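Local coordinates for protein cytochrome CH (Methylobacterium extorquens, PDB 1QN2) that probably carries electrons through its heme c, as an unusual cytochrome c2-type protein of a methylotrophic bacterium, at residues 64-69 against 90-95. Sequence-based numbering, arbitrary orientation.
Sequences QWLADP and DDIIAY. With HEC (heme c), chain D.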
ATOM      1  N   GLN A  64      -5.840   6.891  -3.247  1.00 20.84           N
ATOM      2  CA  GLN A  64      -4.949   7.944  -3.752  1.00 23.21           C
ATOM      3  C   GLN A  64      -3.503   7.493  -3.765  1.00 19.27           C
ATOM      4  O   GLN A  64      -2.787   7.711  -4.741  1.00 19.03           O
ATOM      5  CB  GLN A  64      -5.137   9.221  -2.937  1.00 22.50           C
ATOM      6  CG  GLN A  64      -6.611   9.666  -3.010  1.00 26.37           C
ATOM      7  CD  GLN A  64      -6.882  10.914  -2.201  1.00 54.48           C
ATOM      8  OE1 GLN A  64      -6.009  11.428  -1.502  1.00 45.95           O
ATOM      9  NE2 GLN A  64      -8.110  11.415  -2.289  1.00 42.40           N
ATOM     10  N   TRP A  65      -3.071   6.849  -2.690  1.00 25.58           N
ATOM     11  CA  TRP A  65      -1.720   6.339  -2.531  1.00 15.87           C
ATOM     12  C   TRP A  65      -1.311   5.399  -3.644  1.00 23.84           C
ATOM     13  O   TRP A  65      -0.210   5.493  -4.199  1.00 23.21           O
ATOM     14  CB  TRP A  65      -1.577   5.654  -1.173  1.00 15.40           C
ATOM     15  CG  TRP A  65      -0.340   4.871  -0.918  1.00 21.95           C
ATOM     16  CD1 TRP A  65      -0.225   3.511  -0.770  1.00 20.21           C
ATOM     17  CD2 TRP A  65       0.967   5.411  -0.691  1.00 20.92           C
ATOM     18  NE1 TRP A  65       1.084   3.181  -0.485  1.00 21.16           N
ATOM     19  CE2 TRP A  65       1.832   4.328  -0.440  1.00 24.16           C
ATOM     20  CE3 TRP A  65       1.483   6.715  -0.677  1.00 22.74           C
ATOM     21  CZ2 TRP A  65       3.189   4.511  -0.187  1.00 18.87           C
ATOM     22  CZ3 TRP A  65       2.829   6.889  -0.424  1.00 15.63           C
ATOM     23  CH2 TRP A  65       3.667   5.796  -0.182  1.00 23.37           C
ATOM     24  N   LEU A  66      -2.173   4.446  -4.009  1.00 21.24           N
ATOM     25  CA  LEU A  66      -1.798   3.527  -5.081  1.00 19.82           C
ATOM     26  C   LEU A  66      -1.836   4.185  -6.442  1.00 20.45           C
ATOM     27  O   LEU A  66      -1.080   3.796  -7.344  1.00 20.53           O
ATOM     28  CB  LEU A  66      -2.669   2.270  -5.042  1.00 26.69           C
ATOM     29  CG  LEU A  66      -2.579   1.421  -3.770  1.00 34.82           C
ATOM     30  CD1 LEU A  66      -3.275   0.060  -3.940  1.00 27.71           C
ATOM     31  CD2 LEU A  66      -1.124   1.166  -3.375  1.00 27.71           C
ATOM     32  N   ALA A  67      -2.693   5.186  -6.659  1.00 20.37           N
ATOM     33  CA  ALA A  67      -2.736   5.821  -7.980  1.00 23.77           C
ATOM     34  C   ALA A  67      -1.459   6.606  -8.262  1.00 28.82           C
ATOM     35  O   ALA A  67      -0.993   6.685  -9.403  1.00 27.48           O
ATOM     36  CB  ALA A  67      -3.948   6.743  -8.069  1.00 29.92           C
ATOM     37  N   ASP A  68      -0.881   7.192  -7.223  1.00 22.58           N
ATOM     38  CA  ASP A  68       0.361   7.984  -7.382  1.00 22.27           C
ATOM     39  C   ASP A  68       0.945   8.239  -5.979  1.00 16.98           C
ATOM     40  O   ASP A  68       0.571   9.211  -5.332  1.00 25.50           O
ATOM     41  CB  ASP A  68      -0.037   9.352  -7.985  1.00 20.06           C
ATOM     42  CG  ASP A  68       1.146  10.092  -8.563  1.00 42.08           C
ATOM     43  OD1 ASP A  68       2.284   9.832  -8.126  1.00 30.40           O
ATOM     44  OD2 ASP A  68       0.945  10.938  -9.461  1.00 41.69           O
ATOM     45  N   PRO A  69       1.833   7.347  -5.541  1.00 18.87           N
ATOM     46  CA  PRO A  69       2.471   7.410  -4.241  1.00 18.16           C
ATOM     47  C   PRO A  69       3.157   8.725  -3.930  1.00 22.98           C
ATOM     48  O   PRO A  69       2.884   9.330  -2.885  1.00 19.11           O
ATOM     49  CB  PRO A  69       3.468   6.260  -4.249  1.00 18.48           C
ATOM     50  CG  PRO A  69       3.181   5.437  -5.440  1.00 21.87           C
ATOM     51  CD  PRO A  69       2.184   6.132  -6.299  1.00 16.98           C
ATOM     52  N   ASP A  90      -9.048  -0.615  -6.846  1.00 19.66           N
ATOM     53  CA  ASP A  90     -10.093  -1.134  -5.963  1.00 17.92           C
ATOM     54  C   ASP A  90      -9.882  -2.649  -5.757  1.00 17.45           C
ATOM     55  O   ASP A  90     -10.008  -3.123  -4.632  1.00 22.90           O
ATOM     56  CB  ASP A  90     -11.472  -0.919  -6.589  1.00 24.24           C
ATOM     57  CG  ASP A  90     -12.058   0.450  -6.366  1.00 50.30           C
ATOM     58  OD1 ASP A  90     -11.727   1.114  -5.364  1.00 35.45           O
ATOM     59  OD2 ASP A  90     -12.876   0.876  -7.214  1.00 33.32           O
ATOM     60  N   ASP A  91      -9.564  -3.341  -6.845  1.00 25.19           N
ATOM     61  CA  ASP A  91      -9.337  -4.798  -6.773  1.00 20.21           C
ATOM     62  C   ASP A  91      -8.193  -5.098  -5.819  1.00 29.77           C
ATOM     63  O   ASP A  91      -8.256  -5.981  -4.965  1.00 21.71           O
ATOM     64  CB  ASP A  91      -9.032  -5.346  -8.166  1.00 19.58           C
ATOM     65  CG  ASP A  91     -10.281  -5.347  -9.042  1.00 16.74           C
ATOM     66  OD1 ASP A  91     -11.380  -5.220  -8.474  1.00 22.03           O
ATOM     67  OD2 ASP A  91     -10.151  -5.474 -10.272  1.00 24.32           O
ATOM     68  N   ILE A  92      -7.116  -4.324  -5.965  1.00 23.84           N
ATOM     69  CA  ILE A  92      -5.967  -4.526  -5.077  1.00 27.56           C
ATOM     70  C   ILE A  92      -6.375  -4.314  -3.630  1.00 17.29           C
ATOM     71  O   ILE A  92      -6.001  -5.069  -2.729  1.00 20.06           O
ATOM     72  CB  ILE A  92      -4.819  -3.573  -5.457  1.00 29.29           C
ATOM     73  CG1 ILE A  92      -4.229  -3.981  -6.805  1.00 26.13           C
ATOM     74  CG2 ILE A  92      -3.757  -3.543  -4.375  1.00 28.82           C
ATOM     75  CD1 ILE A  92      -3.093  -3.197  -7.367  1.00 29.77           C
ATOM     76  N   ILE A  93      -7.176  -3.277  -3.371  1.00 18.79           N
ATOM     77  CA  ILE A  93      -7.609  -3.028  -1.997  1.00 20.61           C
ATOM     78  C   ILE A  93      -8.475  -4.161  -1.478  1.00 30.16           C
ATOM     79  O   ILE A  93      -8.432  -4.557  -0.308  1.00 20.77           O
ATOM     80  CB  ILE A  93      -8.333  -1.682  -1.862  1.00 21.87           C
ATOM     81  CG1 ILE A  93      -7.352  -0.529  -2.174  1.00 30.64           C
ATOM     82  CG2 ILE A  93      -8.897  -1.505  -0.465  1.00 16.74           C
ATOM     83  CD1 ILE A  93      -8.024   0.768  -2.570  1.00 32.45           C
ATOM     84  N   ALA A  94      -9.298  -4.739  -2.351  1.00 25.11           N
ATOM     85  CA  ALA A  94     -10.142  -5.871  -1.859  1.00 20.13           C
ATOM     86  C   ALA A  94      -9.209  -7.015  -1.453  1.00 18.87           C
ATOM     87  O   ALA A  94      -9.403  -7.755  -0.490  1.00 24.24           O
ATOM     88  CB  ALA A  94     -11.008  -6.324  -3.045  1.00 20.06           C
ATOM     89  N   TYR A  95      -8.135  -7.154  -2.228  1.00 21.56           N
ATOM     90  CA  TYR A  95      -7.171  -8.216  -1.942  1.00 15.08           C
ATOM     91  C   TYR A  95      -6.466  -7.997  -0.623  1.00 23.77           C
ATOM     92  O   TYR A  95      -6.320  -8.930   0.172  1.00 21.95           O
ATOM     93  CB  TYR A  95      -6.186  -8.358  -3.095  1.00 19.82           C
ATOM     94  CG  TYR A  95      -5.042  -9.302  -2.805  1.00 29.61           C
ATOM     95  CD1 TYR A  95      -5.309 -10.630  -2.477  1.00 24.40           C
ATOM     96  CD2 TYR A  95      -3.721  -8.877  -2.836  1.00 22.50           C
ATOM     97  CE1 TYR A  95      -4.277 -11.498  -2.195  1.00 28.42           C
ATOM     98  CE2 TYR A  95      -2.674  -9.753  -2.582  1.00 23.92           C
ATOM     99  CZ  TYR A  95      -2.971 -11.063  -2.250  1.00 31.11           C
ATOM    100  OH  TYR A  95      -1.982 -11.973  -1.950  1.00 26.92           O
TER
HETATM  101 FE   HEC D 101       4.790  -0.287  -1.480  1.00 21.56          FE
HETATM  102  CHA HEC D 101       4.992   1.368   1.517  1.00 16.82           C
HETATM  103  CHB HEC D 101       1.437  -0.854  -0.940  1.00 17.05           C
HETATM  104  CHC HEC D 101       4.433  -1.323  -4.758  1.00 13.03           C
HETATM  105  CHD HEC D 101       8.142  -0.258  -1.804  1.00 15.16           C
HETATM  106  NA  HEC D 101       3.445   0.153   0.046  1.00 17.53           N
HETATM  107  C1A HEC D 101       3.737   0.878   1.182  1.00 16.82           C
HETATM  108  C2A HEC D 101       2.564   1.009   1.870  1.00 16.34           C
HETATM  109  C3A HEC D 101       1.565   0.387   1.188  1.00 17.77           C
HETATM  110  C4A HEC D 101       2.114  -0.148   0.043  1.00 19.90           C
HETATM  111  CMA HEC D 101       0.142   0.376   1.735  1.00 17.45           C
HETATM  112  CAA HEC D 101       2.379   1.716   3.191  1.00 15.71           C
HETATM  113  CBA HEC D 101       2.537   0.699   4.322  1.00 22.90           C
HETATM  114  CGA HEC D 101       2.591   1.305   5.719  1.00 31.11           C
HETATM  115  O1A HEC D 101       2.172   2.464   5.962  1.00 22.58           O
HETATM  116  O2A HEC D 101       2.661   0.500   6.689  1.00 25.35           O
HETATM  117  NB  HEC D 101       3.226  -1.018  -2.640  1.00 17.45           N
HETATM  118  C1B HEC D 101       1.948  -1.192  -2.177  1.00 19.11           C
HETATM  119  C2B HEC D 101       1.277  -1.904  -3.145  1.00 15.00           C
HETATM  120  C3B HEC D 101       2.067  -1.959  -4.270  1.00 14.69           C
HETATM  121  C4B HEC D 101       3.320  -1.463  -3.926  1.00 14.45           C
HETATM  122  CMB HEC D 101      -0.163  -2.390  -3.181  1.00 21.24           C
HETATM  123  CAB HEC D 101       1.632  -2.428  -5.512  1.00 26.06           C
HETATM  124  CBB HEC D 101       0.695  -1.718  -6.269  1.00 20.37           C
HETATM  125  NC  HEC D 101       6.079  -0.684  -3.046  1.00 18.79           N
HETATM  126  C1C HEC D 101       5.730  -1.164  -4.278  1.00 19.66           C
HETATM  127  C2C HEC D 101       6.912  -1.456  -4.921  1.00 19.74           C
HETATM  128  C3C HEC D 101       7.967  -1.188  -4.086  1.00 14.76           C
HETATM  129  C4C HEC D 101       7.436  -0.676  -2.921  1.00 16.74           C
HETATM  130  CMC HEC D 101       7.243  -2.041  -6.283  1.00 23.21           C
HETATM  131  CAC HEC D 101       9.319  -1.380  -4.385  1.00 24.32           C
HETATM  132  CBC HEC D 101       9.933  -0.885  -5.539  1.00 23.45           C
HETATM  133  ND  HEC D 101       6.325   0.433  -0.305  1.00 14.92           N
HETATM  134  C1D HEC D 101       7.624   0.370  -0.691  1.00 14.21           C
HETATM  135  C2D HEC D 101       8.344   1.059   0.265  1.00 19.34           C
HETATM  136  C3D HEC D 101       7.467   1.494   1.204  1.00 13.98           C
HETATM  137  C4D HEC D 101       6.189   1.134   0.856  1.00 18.95           C
HETATM  138  CMD HEC D 101       9.826   1.351   0.409  1.00 15.55           C
HETATM  139  CAD HEC D 101       7.809   2.340   2.415  1.00 20.84           C
HETATM  140  CBD HEC D 101       7.505   3.760   1.898  1.00 18.16           C
HETATM  141  CGD HEC D 101       8.059   4.855   2.805  1.00 28.74           C
HETATM  142  O1D HEC D 101       7.970   6.039   2.376  1.00 23.29           O
HETATM  143  O2D HEC D 101       8.497   4.623   3.952  1.00 18.95           O
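This is a small, buried apolar contact between helix 59-67 and the C-terminal helix 86-98, made at the margin of the heme. L66 CD1 meets I92 CG2 at 3.7 Å, and I93 CG1 lies more loosely against the same L66 methyl, at 4.5 Å. The backbones stay well apart, with the L66 and I92 CA atoms 9.1 Å from each other. L66 spans much of that gap because its CD1 branch is extended (chi2 -169°).

The heme completes the cluster. Its methyl CMB sits 3.7 Å from L66 CD2 and 4.0 Å from I92 CG2. L66 CD2 sits above the rim of pyrrole ring B, over the methyl CMB, whereas I92 CG2 lies beyond the heme edge, close to its plane. I92 CG2 is anti to the backbone N, and this directs the branch to both L66 and CMB.

One residue earlier, W65 approaches the same heme face with its indole edge. Its plane is steeply inclined to the heme, and NE1 stands 3.3 Å from HEC C3A. P69 CB lies over one indole face, toward its rim, and W57 and M78 also touch the ring. With an alanine here, the indole edge beside pyrrole ring A would be lost, and P69 CB would probably be left without the ring it lies against.

Helix 86-98 also packs on the N-terminal helix 4-10, where I92 touches A10. This helix pairing is a hallmark of the class I cytochrome c fold. The two segments meet only through aliphatic carbons: the L66 CD1 and I92 CG2 methyls, and more loosely the I93 CG1 methylene. At CMB, L66 and I92 present only carbon to the heme, which is consistent with an apolar, low-dielectric setting on this side.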